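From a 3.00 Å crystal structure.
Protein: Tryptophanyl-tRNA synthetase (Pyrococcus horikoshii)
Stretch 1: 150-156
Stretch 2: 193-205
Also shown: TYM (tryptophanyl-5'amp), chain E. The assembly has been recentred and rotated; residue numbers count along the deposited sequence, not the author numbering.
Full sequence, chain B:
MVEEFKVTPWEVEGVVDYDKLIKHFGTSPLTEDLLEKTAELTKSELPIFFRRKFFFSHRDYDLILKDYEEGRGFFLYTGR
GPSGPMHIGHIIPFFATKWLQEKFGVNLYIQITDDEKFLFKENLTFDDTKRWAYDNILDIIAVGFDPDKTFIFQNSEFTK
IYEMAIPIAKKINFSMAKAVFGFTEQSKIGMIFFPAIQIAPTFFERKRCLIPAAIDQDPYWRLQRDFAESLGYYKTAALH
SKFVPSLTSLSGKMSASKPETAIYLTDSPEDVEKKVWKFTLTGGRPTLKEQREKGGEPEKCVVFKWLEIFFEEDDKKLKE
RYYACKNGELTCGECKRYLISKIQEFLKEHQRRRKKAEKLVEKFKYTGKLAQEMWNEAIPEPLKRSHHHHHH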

# COMPACT_ATOMS: atom_id res chain seq x y z
N THR B 150 11.37 -1.17 21.63
CA THR B 150 10.75 -0.11 20.83
C THR B 150 11.19 -0.19 19.37
O THR B 150 12.38 -0.32 19.08
N PHE B 151 10.22 -0.12 18.47
CA PHE B 151 10.49 -0.10 17.03
C PHE B 151 9.87 1.14 16.40
O PHE B 151 8.66 1.33 16.42
N ILE B 152 10.74 1.99 15.84
CA ILE B 152 10.30 3.18 15.13
C ILE B 152 10.54 2.96 13.64
O ILE B 152 11.67 2.75 13.20
N PHE B 153 9.45 3.01 12.87
CA PHE B 153 9.52 2.75 11.44
C PHE B 153 8.83 3.82 10.61
O PHE B 153 8.00 4.59 11.11
N GLN B 154 9.18 3.85 9.33
CA GLN B 154 8.63 4.80 8.37
C GLN B 154 7.89 3.99 7.31
O GLN B 154 8.46 3.06 6.73
N ASN B 155 6.63 4.33 7.07
CA ASN B 155 5.79 3.56 6.14
C ASN B 155 6.38 3.35 4.75
O ASN B 155 6.14 2.32 4.12
N SER B 156 7.15 4.33 4.28
CA SER B 156 7.80 4.27 2.97
C SER B 156 9.03 3.36 2.97
O SER B 156 9.50 2.93 1.92
N PHE B 193 -7.04 4.53 0.77
CA PHE B 193 -6.39 3.31 1.23
C PHE B 193 -5.76 3.46 2.60
O PHE B 193 -5.72 2.51 3.38
N PHE B 194 -5.28 4.67 2.90
CA PHE B 194 -4.45 4.90 4.08
C PHE B 194 -4.97 4.38 5.43
O PHE B 194 -4.17 3.90 6.23
N PRO B 195 -6.29 4.49 5.71
CA PRO B 195 -6.78 3.97 6.99
C PRO B 195 -6.34 2.53 7.28
O PRO B 195 -6.13 2.17 8.44
N ALA B 196 -6.21 1.71 6.23
CA ALA B 196 -5.71 0.34 6.36
C ALA B 196 -4.27 0.32 6.88
O ALA B 196 -3.90 -0.56 7.67
N ILE B 197 -3.47 1.29 6.45
CA ILE B 197 -2.07 1.42 6.87
C ILE B 197 -1.95 1.82 8.35
O ILE B 197 -1.11 1.28 9.07
N GLN B 198 -2.78 2.76 8.81
CA GLN B 198 -2.72 3.22 10.20
C GLN B 198 -3.29 2.19 11.19
O GLN B 198 -2.90 2.16 12.36
N ILE B 199 -4.20 1.36 10.70
CA ILE B 199 -4.78 0.28 11.50
C ILE B 199 -3.80 -0.90 11.62
O ILE B 199 -3.71 -1.54 12.67
N ALA B 200 -3.05 -1.14 10.54
CA ALA B 200 -2.14 -2.29 10.44
C ALA B 200 -1.23 -2.57 11.65
O ALA B 200 -1.12 -3.73 12.06
N PRO B 201 -0.59 -1.54 12.24
CA PRO B 201 0.30 -1.80 13.37
C PRO B 201 -0.36 -2.42 14.61
O PRO B 201 0.35 -2.85 15.53
N THR B 202 -1.69 -2.49 14.64
CA THR B 202 -2.40 -3.18 15.73
C THR B 202 -2.28 -4.70 15.60
O THR B 202 -2.61 -5.44 16.53
N PHE B 203 -1.82 -5.15 14.43
CA PHE B 203 -1.64 -6.58 14.17
C PHE B 203 -0.16 -6.98 14.21
O PHE B 203 0.23 -7.97 13.58
N PHE B 204 0.65 -6.21 14.93
CA PHE B 204 2.07 -6.52 15.09
C PHE B 204 2.27 -7.76 15.97
O PHE B 204 3.21 -8.53 15.76
N GLU B 205 1.38 -7.92 16.94
CA GLU B 205 1.42 -9.07 17.85
C GLU B 205 0.02 -9.65 18.06
O GLU B 205 -0.99 -8.98 17.80

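Residues 150-154 form a strand, and its side chains alternate. Phe151 and Phe153 point toward the second stretch, as does Asn155 just past the strand. Thr150, Ile152, Gln154 and Ser156 are out of its reach. The second stretch answers with Ile197, Pro201 and Phe204, each pointing toward the first stretch. Phe194 starts sideways, but its ring end comes nearer.

The backbones stay well apart: the CA atoms of Phe151 and Phe204 are 10.8 Å from each other. Long side chains must fill the gap, and three phenylalanines do most of this work. Phe151 has chi1 t (-180°). Its CE1 lies 4.4 Å from CZ of Phe204, a loose apolar contact. Phe153 has chi1 p (67°) with chi2 at 98°. This conformation carries its ring out across the gap, so that CZ comes 4.1 Å from CG of Pro201. The proline, with a C-gamma exo pucker, meets the edge of that ring, near its plane.

Phe204 packs more closely. Its CE1 is 3.7 Å from CE2 of Phe153. The two rings form an offset edge-to-face pair, with the edge of Phe204 toward the face of Phe153. The centroids are 5.7 Å apart and the planes meet at 74°. Chi1 of Phe204 is -102°, between the standard wells. With this torsion the ring reaches both phenylalanines of the strand.

Asn155 closes the other end of the contact. Chi1 is m (-72°) and chi2 is -26°. Its ND2 lies 3.5 Å from CG2 of Ile197 and 4.2 Å from CE2 of Phe194, at the edge of that ring. Ile197 is m at both chi1 (-63°) and chi2 (-71°). Phe194 is t (176°). These neighbours offer the amide no polar partner; both OD1 and ND2 are hydrogen-bonded elsewhere in the structure. No hydrogen bond joins the two stretches, so the contact rests on side-chain packing.

Polar groups of the second stretch are used differently. Thr202 has chi1 p (58°), which turns OG1 back along the chain to donate a hydrogen bond to Ile199 O at 2.6 Å. The backbone N of Thr202 also bonds to Ile199 O, at 3.0 Å. Gln198 points away from the first stretch. Its chi1 (-177°) and chi2 (154°) are both t, an extended form that carries the amide to the bound tryptophanyl-5'amp. There OE1 accepts a hydrogen bond from NH3 of TYM at 3.1 Å. As the enzyme's name implies, this ligand is its activated amino acid.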

# COMPACT_ATOMS: atom_id res chain seq x y z
CB THR B 150 11.03 1.30 21.41
OG1 THR B 150 10.68 1.35 22.80
CG2 THR B 150 10.22 2.37 20.67
CB PHE B 151 9.95 -1.38 16.38
CG PHE B 151 10.18 -1.47 14.89
CD1 PHE B 151 9.16 -1.88 14.04
CD2 PHE B 151 11.42 -1.14 14.33
CE1 PHE B 151 9.36 -1.97 12.67
CE2 PHE B 151 11.63 -1.22 12.96
CZ PHE B 151 10.60 -1.64 12.12
CB ILE B 152 11.05 4.45 15.62
CG1 ILE B 152 10.84 4.65 17.13
CG2 ILE B 152 10.58 5.68 14.84
CD1 ILE B 152 11.74 5.70 17.76
CB PHE B 153 8.95 1.37 11.11
CG PHE B 153 7.47 1.24 11.36
CD1 PHE B 153 6.56 1.38 10.32
CD2 PHE B 153 6.99 0.98 12.64
CE1 PHE B 153 5.20 1.26 10.55
CE2 PHE B 153 5.62 0.87 12.88
CZ PHE B 153 4.73 1.00 11.83
CB GLN B 154 9.79 5.55 7.73
CG GLN B 154 9.67 7.05 7.74
CD GLN B 154 10.97 7.71 7.33
OE1 GLN B 154 11.97 7.64 8.05
NE2 GLN B 154 10.97 8.36 6.17
CB ASN B 155 4.40 4.18 6.02
CG ASN B 155 3.55 4.00 7.27
OD1 ASN B 155 3.74 3.05 8.03
ND2 ASN B 155 2.60 4.90 7.48
CB SER B 156 8.19 5.67 2.50
OG SER B 156 9.20 6.23 3.33
CB PHE B 193 -5.33 2.86 0.23
CG PHE B 193 -4.62 1.59 0.62
CD1 PHE B 193 -3.31 1.63 1.08
CD2 PHE B 193 -5.26 0.36 0.52
CE1 PHE B 193 -2.65 0.46 1.45
CE2 PHE B 193 -4.61 -0.81 0.88
CZ PHE B 193 -3.30 -0.76 1.35
CB PHE B 194 -4.03 6.37 4.20
CG PHE B 194 -3.25 6.65 5.46
CD1 PHE B 194 -3.86 7.27 6.54
CD2 PHE B 194 -1.92 6.25 5.57
CE1 PHE B 194 -3.16 7.50 7.72
CE2 PHE B 194 -1.21 6.48 6.74
CZ PHE B 194 -1.83 7.11 7.82
CB PRO B 195 -8.30 4.05 6.84
CG PRO B 195 -8.51 5.18 5.92
CD PRO B 195 -7.38 5.11 4.93
CB ALA B 196 -5.81 -0.40 5.04
CB ILE B 197 -1.30 2.42 5.96
CG1 ILE B 197 -1.24 1.91 4.51
CG2 ILE B 197 0.10 2.72 6.50
CD1 ILE B 197 -0.33 0.69 4.28
CB GLN B 198 -3.39 4.58 10.38
CG GLN B 198 -3.29 5.14 11.81
CD GLN B 198 -3.35 6.65 11.89
OE1 GLN B 198 -3.13 7.35 10.90
NE2 GLN B 198 -3.64 7.17 13.08
CB ILE B 199 -6.15 -0.17 10.93
CG1 ILE B 199 -7.24 0.83 11.33
CG2 ILE B 199 -6.51 -1.57 11.40
CD1 ILE B 199 -8.48 0.79 10.45
CB ALA B 200 -1.31 -2.20 9.15
CB PRO B 201 0.86 -0.42 13.71
CG PRO B 201 0.72 0.36 12.45
CD PRO B 201 -0.58 -0.10 11.89
CB THR B 202 -3.89 -2.78 15.82
OG1 THR B 202 -4.54 -3.06 14.58
CG2 THR B 202 -4.04 -1.31 16.16
CB PHE B 203 -2.26 -6.97 12.82
CG PHE B 203 -3.62 -6.37 12.57
CD1 PHE B 203 -4.66 -6.55 13.48
CD2 PHE B 203 -3.87 -5.64 11.41
CE1 PHE B 203 -5.92 -6.00 13.24
CE2 PHE B 203 -5.12 -5.09 11.16
CZ PHE B 203 -6.15 -5.27 12.08
CB PHE B 204 2.85 -5.34 15.66
CG PHE B 204 3.63 -4.56 14.64
CD1 PHE B 204 3.42 -3.19 14.47
CD2 PHE B 204 4.59 -5.19 13.85
CE1 PHE B 204 4.15 -2.47 13.52
CE2 PHE B 204 5.32 -4.47 12.90
CZ PHE B 204 5.10 -3.11 12.74
CB GLU B 205 2.03 -8.68 19.19
CG GLU B 205 3.55 -8.47 19.16
CD GLU B 205 4.09 -7.90 20.46
OE1 GLU B 205 3.61 -8.30 21.54
OE2 GLU B 205 5.01 -7.05 20.39
P TYM E . -0.28 13.83 14.18
O1P TYM E . 1.09 13.76 13.61
O2P TYM E . -1.22 14.86 13.69
O5' TYM E . -0.16 14.01 15.78
C5' TYM E . 0.66 13.12 16.53
C4' TYM E . 0.09 12.88 17.94
O4' TYM E . -0.19 14.17 18.56
C1' TYM E . -1.59 14.19 18.98
N9 TYM E . -1.99 15.63 18.88
C4 TYM E . -2.25 16.43 19.91
N3 TYM E . -2.26 16.25 21.25
C2 TYM E . -2.57 17.25 22.07
N1 TYM E . -2.87 18.46 21.61
C6 TYM E . -2.87 18.71 20.28
N6 TYM E . -3.17 19.93 19.84
C5 TYM E . -2.55 17.68 19.40
N7 TYM E . -2.46 17.60 18.07
C8 TYM E . -2.11 16.35 17.76
C2' TYM E . -2.29 13.22 18.03
O2' TYM E . -3.44 12.67 18.66
C3' TYM E . -1.24 12.13 17.87
O3' TYM E . -1.30 11.22 18.98
NH3 TYM E . -2.01 10.18 11.32
CA TYM E . -1.38 10.43 12.62
CB TYM E . -0.10 9.60 12.75
CG TYM E . -0.36 8.23 13.44
CD2 TYM E . -0.79 7.99 14.74
CE2 TYM E . -0.87 6.60 14.92
CE3 TYM E . -1.12 8.84 15.79
CD1 TYM E . -0.19 7.01 12.88
NE1 TYM E . -0.51 5.99 13.80
CZ2 TYM E . -1.28 6.08 16.14
CZ3 TYM E . -1.53 8.32 17.02
CH2 TYM E . -1.61 6.94 17.19
C TYM E . -1.02 11.92 12.75
O TYM E . -0.81 12.60 11.75
OPP TYM E . -0.97 12.37 14.05